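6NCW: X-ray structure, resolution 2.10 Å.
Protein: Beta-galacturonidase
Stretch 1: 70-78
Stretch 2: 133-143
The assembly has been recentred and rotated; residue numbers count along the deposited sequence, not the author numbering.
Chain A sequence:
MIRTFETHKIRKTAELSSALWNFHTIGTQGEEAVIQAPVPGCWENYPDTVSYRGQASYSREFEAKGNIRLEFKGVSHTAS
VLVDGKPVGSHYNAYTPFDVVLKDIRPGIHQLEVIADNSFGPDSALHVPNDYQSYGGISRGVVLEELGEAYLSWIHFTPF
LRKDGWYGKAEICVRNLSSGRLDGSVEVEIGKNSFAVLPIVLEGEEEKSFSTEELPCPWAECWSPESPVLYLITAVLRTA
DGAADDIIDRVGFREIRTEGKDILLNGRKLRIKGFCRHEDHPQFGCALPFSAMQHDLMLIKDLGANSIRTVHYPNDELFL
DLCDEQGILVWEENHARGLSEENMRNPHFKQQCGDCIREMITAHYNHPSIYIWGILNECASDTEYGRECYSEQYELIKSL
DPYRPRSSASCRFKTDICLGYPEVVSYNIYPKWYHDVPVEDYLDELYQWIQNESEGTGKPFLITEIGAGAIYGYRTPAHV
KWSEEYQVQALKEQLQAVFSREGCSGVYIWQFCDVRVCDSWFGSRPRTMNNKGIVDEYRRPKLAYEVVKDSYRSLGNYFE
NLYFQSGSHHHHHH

Stretch 1 70-78: LEFKGVSHT
Stretch 2 (133-143) QSYGGISRGVV

Residues 70-78 and 133-143 of this beta-galacturonidase run antiparallel, burying 726 Å² between them in two short ladders whose register differs by one residue. In the first, Glu71 faces Val143 as a hydrogen-bonded pair (CA to CA 5.0 Å): Glu71 N donates to Val143 O at 2.8 Å and Val143 N to Glu71 O at 2.9 Å. Phe72 and Val142 form the adjacent non-hydrogen-bonded pair (CA to CA 4.7 Å), and Lys73 N donates to Gly141 O at 2.9 Å. In the second, Ser76 faces Gly137 (CA to CA 5.1 Å), with Ser76 N to Gly137 O at 2.7 Å and Gly137 N to Ser76 O at 3.0 Å. Between them the register slips: Gly74 O accepts Arg140 N at 3.2 Å and, weakly because the angle is only 123°, Ser139 N at 3.1 Å.

Extended backbone angles at Leu70 to Phe72 give way at Lys73 to phi/psi -81/-24°; Gly74 (-175/129°) restores extension. Ser139 makes a similar turn (-88/-12°). Gly137 sits at 138/180°, where a CB would jam against the preceding carbonyl, and a CB on Gly74 would lie 3.2 Å from Arg140 CD.

Phe72 (chi1 m, chi2 85°) and Val142 (t) share one sheet face; the m rotamer brings the ring nearer the partner strand, setting Phe72 CD2 3.6 Å from Val142 CG2, an apolar contact. On the other face, Glu71 CB and Val143 CB (t) are 4.3 Å apart. Glu71 extends t,t with chi3 14°, while Lys73 starts m,m and finishes t,t. Its CA-to-CB bond points toward the other stretch, placing Lys73 CB 3.6 Å from Arg140 CB, but its end leads away, so that Lys73 NZ forms a salt bridge with Glu71 OE2 at 2.8 Å.

Arg140 (m,t,t, chi4 162°) is nearly extended beyond CB; Arg140 NH1 donates to water 1 at 3.1 Å, which donates to Lys73 O at 2.6 Å. Water 2 sits beside the register slip, accepting from Gly74 N at 3.0 Å and lying 2.9 Å from Gly141 O.

Ser76 (m) points toward the second stretch and Ser139 takes p (41°), so Ser76 OG and Ser139 OG hydrogen-bond at 2.8 Å. Water 3 lies 3.1 Å from Ser76 OG and accepts from Tyr135 N at 2.9 Å. A cis peptide precedes His77 (p, chi2 58°), whose ring edge meets Ser134 CB (chi1 m) at 4.2 Å from His77 CD2; His77 ND1 hydrogen-bonds Thr78 OG1 (chi1 m) at 2.8 Å.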

# COMPACT_ATOMS: atom_id res chain seq x y z
N LEU A 70 15.73 -42.82 -12.77
CA LEU A 70 15.03 -41.70 -12.15
C LEU A 70 15.65 -40.41 -12.67
O LEU A 70 16.84 -40.17 -12.44
CB LEU A 70 15.13 -41.77 -10.63
CG LEU A 70 14.47 -42.98 -9.99
CD1 LEU A 70 15.22 -43.36 -8.72
CD2 LEU A 70 13.03 -42.66 -9.68
N GLU A 71 14.87 -39.61 -13.39
CA GLU A 71 15.34 -38.30 -13.84
C GLU A 71 14.79 -37.20 -12.93
O GLU A 71 13.58 -37.11 -12.70
CB GLU A 71 14.95 -38.00 -15.28
CG GLU A 71 15.55 -36.64 -15.72
CD GLU A 71 15.22 -36.24 -17.14
OE1 GLU A 71 14.31 -36.85 -17.75
OE2 GLU A 71 15.87 -35.29 -17.64
N PHE A 72 15.70 -36.38 -12.42
CA PHE A 72 15.35 -35.21 -11.61
C PHE A 72 15.63 -33.95 -12.41
O PHE A 72 16.77 -33.70 -12.82
CB PHE A 72 16.15 -35.22 -10.31
CG PHE A 72 15.82 -36.39 -9.43
CD1 PHE A 72 16.45 -37.62 -9.62
CD2 PHE A 72 14.85 -36.28 -8.43
CE1 PHE A 72 16.13 -38.71 -8.81
CE2 PHE A 72 14.53 -37.38 -7.63
CZ PHE A 72 15.17 -38.59 -7.82
N LYS A 73 14.58 -33.15 -12.65
CA LYS A 73 14.76 -31.96 -13.47
C LYS A 73 15.34 -30.78 -12.68
O LYS A 73 15.94 -29.89 -13.28
CB LYS A 73 13.43 -31.54 -14.10
CG LYS A 73 12.92 -32.51 -15.17
CD LYS A 73 13.82 -32.53 -16.40
CE LYS A 73 13.18 -33.39 -17.50
NZ LYS A 73 14.02 -33.49 -18.72
N GLY A 74 15.17 -30.76 -11.36
CA GLY A 74 15.87 -29.81 -10.53
C GLY A 74 15.63 -30.04 -9.06
O GLY A 74 14.48 -30.14 -8.63
N VAL A 75 16.69 -30.12 -8.27
CA VAL A 75 16.60 -30.16 -6.81
C VAL A 75 17.44 -29.01 -6.27
O VAL A 75 18.64 -28.92 -6.57
CB VAL A 75 17.09 -31.51 -6.24
CG1 VAL A 75 16.97 -31.51 -4.72
CG2 VAL A 75 16.32 -32.71 -6.85
N SER A 76 16.81 -28.13 -5.47
CA SER A 76 17.48 -26.93 -4.96
C SER A 76 18.08 -27.18 -3.58
O SER A 76 17.35 -27.53 -2.64
CB SER A 76 16.49 -25.77 -4.87
OG SER A 76 16.03 -25.36 -6.14
N HIS A 77 19.40 -26.99 -3.43
CA HIS A 77 20.35 -26.90 -4.54
C HIS A 77 21.33 -28.10 -4.52
O HIS A 77 22.02 -28.36 -5.49
CB HIS A 77 21.12 -25.57 -4.51
CG HIS A 77 21.90 -25.31 -3.26
ND1 HIS A 77 22.88 -26.16 -2.79
CD2 HIS A 77 21.88 -24.26 -2.41
CE1 HIS A 77 23.41 -25.66 -1.69
NE2 HIS A 77 22.83 -24.50 -1.44
N THR A 78 21.36 -28.84 -3.41
CA THR A 78 22.21 -30.02 -3.28
C THR A 78 21.33 -31.22 -2.93
O THR A 78 20.54 -31.15 -1.99
CB THR A 78 23.28 -29.77 -2.22
OG1 THR A 78 24.11 -28.67 -2.65
CG2 THR A 78 24.16 -31.00 -1.98
N GLN A 133 17.45 -15.53 -4.51
CA GLN A 133 17.26 -16.51 -3.45
C GLN A 133 17.70 -17.90 -3.91
O GLN A 133 17.43 -18.29 -5.05
CB GLN A 133 15.79 -16.54 -3.00
CG GLN A 133 15.46 -17.59 -1.91
CD GLN A 133 16.18 -17.33 -0.58
OE1 GLN A 133 17.38 -17.58 -0.44
NE2 GLN A 133 15.45 -16.81 0.38
N SER A 134 18.39 -18.63 -3.03
CA SER A 134 18.68 -20.06 -3.23
C SER A 134 17.65 -20.85 -2.44
O SER A 134 17.78 -20.98 -1.22
CB SER A 134 20.09 -20.43 -2.77
OG SER A 134 21.06 -19.92 -3.67
N TYR A 135 16.63 -21.37 -3.12
CA TYR A 135 15.53 -22.04 -2.44
C TYR A 135 15.94 -23.45 -2.04
O TYR A 135 17.03 -23.92 -2.35
CB TYR A 135 14.28 -22.05 -3.33
CG TYR A 135 13.65 -20.67 -3.56
CD1 TYR A 135 13.99 -19.88 -4.67
CD2 TYR A 135 12.75 -20.14 -2.64
CE1 TYR A 135 13.41 -18.59 -4.85
CE2 TYR A 135 12.17 -18.89 -2.81
CZ TYR A 135 12.51 -18.12 -3.91
OH TYR A 135 11.92 -16.87 -4.04
N GLY A 136 15.08 -24.12 -1.29
CA GLY A 136 15.26 -25.53 -0.96
C GLY A 136 14.08 -26.32 -1.47
O GLY A 136 12.93 -25.88 -1.35
N GLY A 137 14.36 -27.49 -2.05
CA GLY A 137 13.28 -28.39 -2.39
C GLY A 137 13.43 -29.04 -3.75
O GLY A 137 14.41 -28.83 -4.46
N ILE A 138 12.45 -29.87 -4.09
CA ILE A 138 12.39 -30.51 -5.41
C ILE A 138 11.61 -29.53 -6.28
O ILE A 138 10.38 -29.62 -6.40
CB ILE A 138 11.74 -31.89 -5.35
CG1 ILE A 138 12.37 -32.74 -4.23
CG2 ILE A 138 11.86 -32.57 -6.70
CD1 ILE A 138 11.88 -34.20 -4.22
N SER A 139 12.34 -28.61 -6.91
CA SER A 139 11.75 -27.44 -7.54
C SER A 139 11.33 -27.66 -9.00
O SER A 139 10.65 -26.78 -9.56
CB SER A 139 12.73 -26.26 -7.45
OG SER A 139 14.07 -26.69 -7.69
N ARG A 140 11.75 -28.76 -9.63
CA ARG A 140 11.26 -29.16 -10.95
C ARG A 140 10.93 -30.66 -10.89
O ARG A 140 11.10 -31.31 -9.86
CB ARG A 140 12.28 -28.84 -12.06
CG ARG A 140 12.63 -27.36 -12.17
CD ARG A 140 13.67 -27.09 -13.23
NE ARG A 140 14.18 -25.72 -13.13
CZ ARG A 140 15.30 -25.29 -13.69
NH1 ARG A 140 16.06 -26.12 -14.40
NH2 ARG A 140 15.69 -24.03 -13.52
N GLY A 141 10.41 -31.20 -11.99
CA GLY A 141 9.74 -32.49 -11.94
C GLY A 141 10.66 -33.68 -11.74
O GLY A 141 11.89 -33.57 -11.72
N VAL A 142 10.03 -34.85 -11.56
CA VAL A 142 10.71 -36.13 -11.33
C VAL A 142 10.04 -37.20 -12.17
O VAL A 142 8.80 -37.29 -12.21
CB VAL A 142 10.69 -36.54 -9.84
CG1 VAL A 142 11.35 -37.89 -9.65
CG2 VAL A 142 11.38 -35.49 -8.97
N VAL A 143 10.84 -38.01 -12.85
CA VAL A 143 10.34 -38.99 -13.82
C VAL A 143 10.95 -40.35 -13.53
O VAL A 143 12.18 -40.47 -13.40
CB VAL A 143 10.65 -38.58 -15.27
CG1 VAL A 143 10.14 -39.66 -16.24
CG2 VAL A 143 10.00 -37.26 -15.61
O HOH W 1 15.25 -28.91 -15.61
O HOH W 2 13.81 -32.78 -9.63
O HOH W 3 16.84 -22.35 -5.87